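Local coordinates for Lin1944 protein (Listeria innocua, PDB 3D7L) that is of unknown function but belongs to the short-chain dehydrogenase/reductase family and is probably an oxidoreductase, at the interface of chains A and B. Coordinates in Å, arbitrary orientation; residue numbers count along the deposited sequence, not the author numbering. Chains: chain A/B, Lin1944 protein.

Contact 1: the interface of chains A and B. Residues chain A 90, 130, 133-134; chain B 90, 130, 133-134.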
# COMPACT_ATOMS: atom_id res chain seq x y z
N LEU A 90 -4.97 1.84 6.55
CA LEU A 90 -4.73 2.17 5.14
C LEU A 90 -5.80 3.11 4.61
O LEU A 90 -5.51 4.26 4.30
CB LEU A 90 -4.69 0.89 4.29
CG LEU A 90 -4.22 0.96 2.83
CD1 LEU A 90 -3.94 -0.48 2.39
CD2 LEU A 90 -5.21 1.64 1.89
N MSE A 130 1.81 -3.87 4.48
CA MSE A 130 0.91 -3.44 3.41
C MSE A 130 0.40 -1.99 3.59
O MSE A 130 0.53 -1.18 2.66
CB MSE A 130 -0.29 -4.41 3.33
CG MSE A 130 -1.27 -4.07 2.26
SE MSE A 130 -3.00 -4.94 2.45
CE MSE A 130 -3.60 -4.15 4.19
N GLY A 133 3.24 0.67 3.42
CA GLY A 133 3.63 0.87 2.02
C GLY A 133 2.65 1.73 1.23
O GLY A 133 3.05 2.64 0.51
N ALA A 134 1.37 1.41 1.37
CA ALA A 134 0.25 2.08 0.73
C ALA A 134 0.18 3.58 1.07
O ALA A 134 0.11 4.42 0.18
CB ALA A 134 -1.06 1.40 1.16
N LEU B 90 -4.77 -3.65 -5.70
CA LEU B 90 -4.28 -3.80 -4.32
C LEU B 90 -4.76 -5.12 -3.69
O LEU B 90 -3.99 -6.07 -3.55
CB LEU B 90 -4.68 -2.61 -3.44
CG LEU B 90 -3.97 -2.46 -2.08
CD1 LEU B 90 -4.05 -0.99 -1.60
CD2 LEU B 90 -4.50 -3.40 -1.01
N MSE B 130 -0.50 4.20 -4.46
CA MSE B 130 -0.98 3.46 -3.26
C MSE B 130 -0.95 1.94 -3.42
O MSE B 130 -0.35 1.23 -2.60
CB MSE B 130 -2.41 3.92 -2.92
CG MSE B 130 -3.02 3.30 -1.64
SE MSE B 130 -5.00 3.47 -1.61
CE MSE B 130 -5.45 2.36 -3.12
N GLY B 133 2.69 0.61 -3.86
CA GLY B 133 3.39 0.65 -2.59
C GLY B 133 2.91 -0.44 -1.64
O GLY B 133 3.71 -1.11 -0.98
N ALA B 134 1.60 -0.63 -1.61
CA ALA B 134 0.98 -1.61 -0.74
C ALA B 134 1.46 -3.03 -1.09
O ALA B 134 1.83 -3.81 -0.22
CB ALA B 134 -0.51 -1.53 -0.87
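The backbone carbonyl oxygen of B:Met130 is met by the small residue A:Ala134 on the facing helix: its O lies 3.5 Å from A:Ala134 CA, with the methyl CB slightly farther away. The exchanged pair, A:Met130 O and B:Ala134 CA, repeats the approach, as expected of a two-fold interface. These are close van der Waals approaches rather than hydrogen bonds, and they show two helices crossing almost backbone to backbone. A:Gly133 CA packs 3.6 Å from B:Gly133 O, which the lack of a side chain probably permits. The two alanine methyls then face each other across the axis, with A:Ala134 CB and B:Ala134 CB separated by 3.6 Å. Around this crossing lie longer apolar chains. A:Leu90 and B:Leu90 reach toward each other tip to tip, their CD1 methyls 4.0 Å apart, while the other methyl, A:Leu90 CD2, meets the selenium of selenomethionine B:Met130 at 4.0 Å. The leucine and selenomethionine chains cross at about a right angle. In B:Met130, CG stands opposite the backbone N (chi1 -176°), beside A:Ala134 CB, and the extended chi2 (-161°) then places the selenium at the leucine. In the fold, A:Leu90 and B:Leu90 belong to helix 79-100 and the other residues to helix 126-142, resembling the four-helix interface common in this family, so this is probably a genuine dimer contact.

Contact 2: the interface of chains A and B. Residues chain A 46, 94-95, 98-99; chain B 78-79, 82.
B:Pro79 is inserted between three side chains of chain A, all of which meet its ring obliquely but at different carbons: A:Asn95 and A:Ile46 at CB, A:Leu99 mainly at CG. B:Pro79 CB sits above the plane of the A:Asn95 carboxamide, shifted toward its O and N side, 3.7 Å from A:Asn95 OD1 and only slightly farther from ND2 and CG. A:Leu99 closes on the neighbouring ring carbon, its CD1 methyl 3.8 Å from B:Pro79 CG, while CD2 reaches toward both CG and CD. From helix 46-56, A:Ile46 adds its CG2 branch, 3.9 Å from B:Pro79 CB. That branch lies opposite the carbonyl carbon, because CG1 occupies the position between backbone N and carbonyl carbon (chi1 79°). A second group forms beside the proline. A:Leu98 crosses B:Asn82 at about a right angle, its CD1 methyl resting 3.8 Å from B:Asn82 CB, and A:Ile94 approaches the amide oxygen through CG2. The two asparagines are joined by water 1, which lies 2.7 Å from A:Asn95 OD1 and 2.9 Å from B:Asn82 OD1, so the amide oxygens share a solvent molecule. The patch thus docks the first turn of helix 79-100 of one subunit against the last turns of the same helix in the other, probably fixing how far the paired helices overlap in the deposited dimer.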
# COMPACT_ATOMS: atom_id res chain seq x y z
N ILE A 46 -16.94 6.82 6.15
CA ILE A 46 -16.75 8.11 5.45
C ILE A 46 -17.75 9.16 5.90
O ILE A 46 -17.43 10.35 5.92
CB ILE A 46 -16.64 8.02 3.88
CG1 ILE A 46 -18.01 7.87 3.22
CG2 ILE A 46 -15.64 6.94 3.48
CD1 ILE A 46 -17.94 7.76 1.67
N ILE A 94 -6.10 7.30 4.35
CA ILE A 94 -6.13 7.90 3.02
C ILE A 94 -7.41 8.72 2.86
O ILE A 94 -7.36 9.81 2.31
CB ILE A 94 -5.85 6.90 1.90
CG1 ILE A 94 -4.37 6.46 2.03
CG2 ILE A 94 -6.11 7.54 0.52
CD1 ILE A 94 -3.91 5.34 1.10
N ASN A 95 -8.53 8.25 3.43
CA ASN A 95 -9.79 8.96 3.36
C ASN A 95 -9.85 10.29 4.05
O ASN A 95 -10.60 11.17 3.64
CB ASN A 95 -10.97 8.07 3.80
CG ASN A 95 -11.37 7.12 2.70
OD1 ASN A 95 -10.83 7.22 1.59
ND2 ASN A 95 -12.27 6.16 2.99
N LEU A 98 -8.47 12.36 1.24
CA LEU A 98 -9.45 12.50 0.16
C LEU A 98 -10.63 13.39 0.57
O LEU A 98 -11.15 14.14 -0.25
CB LEU A 98 -9.93 11.14 -0.36
CG LEU A 98 -8.86 10.15 -0.86
CD1 LEU A 98 -9.48 8.86 -1.40
CD2 LEU A 98 -7.97 10.77 -1.94
N LEU A 99 -11.02 13.35 1.84
CA LEU A 99 -12.17 14.14 2.28
C LEU A 99 -11.81 15.46 3.00
O LEU A 99 -12.70 16.24 3.33
CB LEU A 99 -13.14 13.29 3.11
CG LEU A 99 -13.74 12.06 2.40
CD1 LEU A 99 -14.12 10.99 3.43
CD2 LEU A 99 -14.97 12.44 1.51
N THR B 78 -12.42 10.23 -5.09
CA THR B 78 -13.25 10.07 -3.90
C THR B 78 -12.93 8.74 -3.21
O THR B 78 -12.33 7.86 -3.81
CB THR B 78 -14.75 10.10 -4.24
OG1 THR B 78 -15.08 8.97 -5.07
CG2 THR B 78 -15.10 11.39 -4.96
N PRO B 79 -13.39 8.57 -1.95
CA PRO B 79 -13.31 7.24 -1.34
C PRO B 79 -13.89 6.12 -2.23
O PRO B 79 -13.27 5.05 -2.35
CB PRO B 79 -14.14 7.40 -0.06
CG PRO B 79 -13.97 8.86 0.28
CD PRO B 79 -14.01 9.55 -1.04
N ASN B 82 -11.55 5.32 -5.06
CA ASN B 82 -10.33 4.73 -4.53
C ASN B 82 -10.55 3.27 -4.07
O ASN B 82 -9.62 2.45 -4.09
CB ASN B 82 -9.81 5.62 -3.40
CG ASN B 82 -8.35 5.36 -3.07
OD1 ASN B 82 -8.01 5.14 -1.91
ND2 ASN B 82 -7.48 5.43 -4.07
O HOH W 1 -9.73 5.14 0.37

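Contact 3: the interface of chains A and B. Residues chain A 121-123, 125; chain B 140-141, 144-145.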
# COMPACT_ATOMS: atom_id res chain seq x y z
N PRO A 121 10.71 -6.09 8.10
CA PRO A 121 9.54 -6.92 8.38
C PRO A 121 9.69 -7.81 9.61
O PRO A 121 10.80 -8.18 9.95
CB PRO A 121 9.41 -7.77 7.11
CG PRO A 121 10.79 -7.79 6.51
CD PRO A 121 11.36 -6.45 6.82
N ILE A 122 8.56 -8.11 10.27
CA ILE A 122 8.51 -9.05 11.38
C ILE A 122 7.37 -10.04 11.16
O ILE A 122 6.40 -9.71 10.48
CB ILE A 122 8.27 -8.34 12.74
CG1 ILE A 122 7.03 -7.42 12.69
CG2 ILE A 122 9.53 -7.62 13.20
CD1 ILE A 122 6.28 -7.31 14.03
N VAL A 123 7.49 -11.22 11.75
CA VAL A 123 6.39 -12.20 11.77
C VAL A 123 5.14 -11.53 12.36
O VAL A 123 5.21 -10.84 13.39
CB VAL A 123 6.81 -13.48 12.52
CG1 VAL A 123 5.64 -14.46 12.71
CG2 VAL A 123 7.93 -14.18 11.75
N GLY A 125 3.50 -9.32 10.76
CA GLY A 125 3.49 -7.93 10.34
C GLY A 125 3.12 -7.63 8.89
O GLY A 125 3.15 -6.48 8.51
N LYS B 140 7.44 -7.95 0.47
CA LYS B 140 8.69 -7.91 1.24
C LYS B 140 8.49 -8.55 2.62
O LYS B 140 9.29 -9.41 3.02
CB LYS B 140 9.21 -6.47 1.39
CG LYS B 140 10.59 -6.38 2.04
CD LYS B 140 11.05 -4.93 2.18
CE LYS B 140 12.39 -4.82 2.93
NZ LYS B 140 13.46 -5.53 2.20
N SER B 141 7.41 -8.18 3.31
CA SER B 141 7.08 -8.76 4.63
C SER B 141 6.65 -10.23 4.56
O SER B 141 7.12 -11.05 5.32
CB SER B 141 6.00 -7.93 5.35
OG SER B 141 5.97 -8.22 6.74
N ILE B 144 9.15 -13.43 4.56
CA ILE B 144 9.74 -14.01 5.77
C ILE B 144 8.83 -15.03 6.50
O ILE B 144 9.29 -15.73 7.40
CB ILE B 144 10.19 -12.91 6.76
CG1 ILE B 144 8.96 -12.15 7.31
CG2 ILE B 144 11.20 -11.96 6.08
CD1 ILE B 144 9.28 -11.20 8.43
N GLU B 145 7.56 -15.10 6.11
CA GLU B 145 6.61 -16.03 6.72
C GLU B 145 6.17 -17.18 5.81
O GLU B 145 5.31 -17.97 6.19
CB GLU B 145 5.37 -15.29 7.23
CG GLU B 145 5.63 -14.45 8.49
CD GLU B 145 4.33 -13.93 9.08
OE1 GLU B 145 4.03 -12.71 8.89
OE2 GLU B 145 3.61 -14.75 9.70
O HOH W 2 6.33 -6.71 8.74
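A:Pro121 and B:Ser141 form the tight end of this contact, with A:Pro121 CB 3.5 Å from B:Ser141 CA and equally near the hydroxyl oxygen. B:Ile144 packs just as closely: its terminal methyl CD1 reaches 3.5 Å from A:Ile122 C and also touches the carbonyl carbon of A:Pro121, so it rests against the loop backbone and the proline ring, not against the A:Ile122 side chain. Its CG1 lies between backbone N and carbonyl carbon (chi1 67°), which directs CD1 at the loop. B:Glu145 is only slightly looser; it extends beyond CG and passes obliquely along A:Val123, its carboxylate oxygen OE2 in van der Waals contact, 3.6 Å from A:Val123 CG1. The loose flank is at B:Lys140, whose backbone O, 4.1 Å from A:Pro121 CG, and aliphatic chain both pass near the proline ring. An ordered water, water 2, sits beside the serine and joins the subunits. The backbone N-H of A:Ile122 points at it over 3.0 Å with 159° at the hydrogen. Seen from A:Ile122 N, this water and B:Ile144 CD1 lie about 106° apart, and the bridge is completed by B:Ser141 OG, 2.5 Å from water 2.

The C-alpha centre of contact 1 lies about 15 Å from those of contacts 2 and 3, which are themselves about 28 Å apart, so contact 1 falls nearly midway between them. Helix 79-100 contributes to contacts 1 and 2, and helix 126-142 to contacts 1 and 3, where a loop and the 3-10 helix 143-145 join it. Contact 1 straddles the two-fold axis and includes like-with-like pairs there, whereas contacts 2 and 3 pair unlike residues and each recur with the chains exchanged. The continuous helices linking central and peripheral patches are consistent with a dimer, although the structure alone does not show its state in solution.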